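Local atomic coordinates of vacuolar-sorting protein BRO1 (Saccharomyces cerevisiae, PDB entry 1ZB1), a protein that helps concentrate and sort cargo proteins into the intralumenal vesicles of multivesicular bodies and recruits the deubiquitinase DOA4 to endosomes. Residues 74-79 with 123-128. Sequence-based numbering, arbitrary orientation.
Sequences KYYSFL and SCTLFN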
loop_
_atom_site.group_PDB
_atom_site.type_symbol
_atom_site.label_atom_id
_atom_site.label_comp_id
_atom_site.label_asym_id
_atom_site.label_seq_id
_atom_site.Cartn_x
_atom_site.Cartn_y
_atom_site.Cartn_z
ATOM N N LYS A 74 18.056 3.346 -6.428
ATOM C CA LYS A 74 19.416 3.227 -6.950
ATOM C C LYS A 74 20.230 2.221 -6.135
ATOM O O LYS A 74 21.008 1.427 -6.690
ATOM C CB LYS A 74 20.113 4.596 -6.947
ATOM C CG LYS A 74 19.528 5.557 -7.980
ATOM C CD LYS A 74 20.279 6.884 -8.047
ATOM C CE LYS A 74 19.762 7.725 -9.221
ATOM N NZ LYS A 74 20.374 9.081 -9.300
ATOM N N TYR A 75 20.052 2.243 -4.820
ATOM C CA TYR A 75 20.779 1.302 -3.972
ATOM C C TYR A 75 20.281 -0.126 -4.232
ATOM O O TYR A 75 21.078 -1.060 -4.248
ATOM C CB TYR A 75 20.622 1.665 -2.486
ATOM C CG TYR A 75 21.465 0.800 -1.562
ATOM C CD1 TYR A 75 22.843 0.691 -1.748
ATOM C CD2 TYR A 75 20.877 0.058 -0.531
ATOM C CE1 TYR A 75 23.619 -0.144 -0.940
ATOM C CE2 TYR A 75 21.649 -0.777 0.291
ATOM C CZ TYR A 75 23.015 -0.874 0.074
ATOM O OH TYR A 75 23.784 -1.722 0.837
ATOM N N TYR A 76 18.974 -0.304 -4.431
ATOM C CA TYR A 76 18.447 -1.647 -4.708
ATOM C C TYR A 76 19.064 -2.142 -6.020
ATOM O O TYR A 76 19.463 -3.310 -6.128
ATOM C CB TYR A 76 16.915 -1.641 -4.842
ATOM C CG TYR A 76 16.296 -3.040 -4.838
ATOM C CD1 TYR A 76 15.833 -3.615 -3.654
ATOM C CD2 TYR A 76 16.214 -3.796 -6.009
ATOM C CE1 TYR A 76 15.301 -4.911 -3.631
ATOM C CE2 TYR A 76 15.688 -5.098 -6.003
ATOM C CZ TYR A 76 15.232 -5.648 -4.811
ATOM O OH TYR A 76 14.701 -6.926 -4.795
ATOM N N SER A 77 19.154 -1.255 -7.010
ATOM C CA SER A 77 19.740 -1.631 -8.296
ATOM C C SER A 77 21.148 -2.169 -8.087
ATOM O O SER A 77 21.525 -3.178 -8.680
ATOM C CB SER A 77 19.785 -0.441 -9.266
ATOM O OG SER A 77 18.477 -0.060 -9.661
ATOM N N PHE A 78 21.925 -1.494 -7.244
ATOM C CA PHE A 78 23.290 -1.927 -6.955
ATOM C C PHE A 78 23.265 -3.353 -6.423
ATOM O O PHE A 78 24.055 -4.203 -6.834
ATOM C CB PHE A 78 23.934 -1.028 -5.895
ATOM C CG PHE A 78 25.223 -1.585 -5.348
ATOM C CD1 PHE A 78 26.417 -1.423 -6.044
ATOM C CD2 PHE A 78 25.227 -2.340 -4.177
ATOM C CE1 PHE A 78 27.602 -2.007 -5.583
ATOM C CE2 PHE A 78 26.406 -2.926 -3.713
ATOM C CZ PHE A 78 27.593 -2.760 -4.418
ATOM N N LEU A 79 22.355 -3.590 -5.483
ATOM C CA LEU A 79 22.189 -4.899 -4.849
ATOM C C LEU A 79 21.747 -5.982 -5.823
ATOM O O LEU A 79 22.222 -7.118 -5.752
ATOM C CB LEU A 79 21.143 -4.808 -3.736
ATOM C CG LEU A 79 21.487 -4.606 -2.259
ATOM C CD1 LEU A 79 22.926 -4.170 -2.034
ATOM C CD2 LEU A 79 20.495 -3.618 -1.696
ATOM N N SER A 123 15.437 -7.268 0.599
ATOM C CA SER A 123 14.066 -7.273 1.093
ATOM C C SER A 123 13.765 -6.087 2.006
ATOM O O SER A 123 12.703 -5.463 1.889
ATOM C CB SER A 123 13.764 -8.597 1.824
ATOM O OG SER A 123 14.609 -8.786 2.945
ATOM N N CYS A 124 14.691 -5.766 2.906
ATOM C CA CYS A 124 14.474 -4.648 3.822
ATOM C C CYS A 124 14.430 -3.312 3.069
ATOM O O CYS A 124 13.598 -2.448 3.358
ATOM C CB CYS A 124 15.558 -4.627 4.899
ATOM S SG CYS A 124 15.379 -5.954 6.137
ATOM N N THR A 125 15.326 -3.149 2.106
ATOM C CA THR A 125 15.358 -1.935 1.305
ATOM C C THR A 125 14.047 -1.789 0.503
ATOM O O THR A 125 13.466 -0.704 0.438
ATOM C CB THR A 125 16.559 -1.959 0.328
ATOM O OG1 THR A 125 17.782 -1.861 1.071
ATOM C CG2 THR A 125 16.468 -0.799 -0.658
ATOM N N LEU A 126 13.580 -2.879 -0.103
ATOM C CA LEU A 126 12.343 -2.827 -0.893
ATOM C C LEU A 126 11.124 -2.558 -0.008
ATOM O O LEU A 126 10.151 -1.926 -0.436
ATOM C CB LEU A 126 12.164 -4.127 -1.694
ATOM C CG LEU A 126 10.869 -4.274 -2.509
ATOM C CD1 LEU A 126 10.640 -3.046 -3.393
ATOM C CD2 LEU A 126 10.971 -5.532 -3.361
ATOM N N PHE A 127 11.171 -3.034 1.229
ATOM C CA PHE A 127 10.075 -2.780 2.158
ATOM C C PHE A 127 9.977 -1.257 2.358
ATOM O O PHE A 127 8.886 -0.673 2.344
ATOM C CB PHE A 127 10.356 -3.473 3.500
ATOM C CG PHE A 127 9.262 -3.296 4.521
ATOM C CD1 PHE A 127 9.206 -2.154 5.314
ATOM C CD2 PHE A 127 8.278 -4.276 4.681
ATOM C CE1 PHE A 127 8.189 -1.979 6.255
ATOM C CE2 PHE A 127 7.249 -4.119 5.617
ATOM C CZ PHE A 127 7.199 -2.970 6.409
ATOM N N ASN A 128 11.124 -0.613 2.544
ATOM C CA ASN A 128 11.135 0.836 2.736
ATOM C C ASN A 128 10.728 1.581 1.460
ATOM O O ASN A 128 10.072 2.618 1.525
ATOM C CB ASN A 128 12.514 1.294 3.244
ATOM C CG ASN A 128 12.689 1.038 4.744
ATOM O OD1 ASN A 128 11.726 0.701 5.434
ATOM N ND2 ASN A 128 13.908 1.205 5.251
#
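Tyr75 and Tyr76 both hold CG anti to the backbone N (chi1 -175° and -168°), and this shared torsion at successive positions of segment 74-79 of helix 65-86 points the two rings in divergent directions, each presenting an edge to a different branch of Thr125 on segment 123-128 of helix 118-139. Thr125 is itself turned so that its two branches divide the work: OG1 lies beside its backbone N and toward Tyr75, while CG2, anti to that N, reaches Tyr76. The hydroxyl oxygen meets the edge of the Tyr75 ring, near its plane, with OG1 of Thr125 4.0 Å from CD2 of Tyr75. The methyl likewise comes to the ring edge of Tyr76, CG2 of Thr125 standing 4.2 Å from CD1 of Tyr76. Farther out on the same ring, CE1 of Tyr76 touches CB of Leu126 at 3.8 Å, an oblique apolar contact made by the root of the leucine side chain. Leu79, one turn beyond Tyr75, adds CD2 at 4.3 Å from OG1 of Thr125.

The pair illustrates how a small beta-branched residue can fit between larger ones in a helix interface. Tyr76 and Thr125 face each other with their CA atoms 6.8 Å apart, and the axes of the two short segments approach to 10.0 Å, with N-to-C directions 156° apart. Two of the polar ends are held by helix 118-139 and by Trp23: OG1 of Thr125 hydrogen-bonds to the carbonyl oxygen of Glu121, and the Tyr75 hydroxyl hydrogen-bonds with OE2 of Glu121 and with NE1 of Trp23. Within the helical Bro1 domain, this buried contact joins two helices between which the chain forms the two-stranded antiparallel sheet 97-100/112-115; helix 46-58 packs on Tyr75, and helix 349-371 covers Tyr76 through Leu353 and an edge-to-face Trp349.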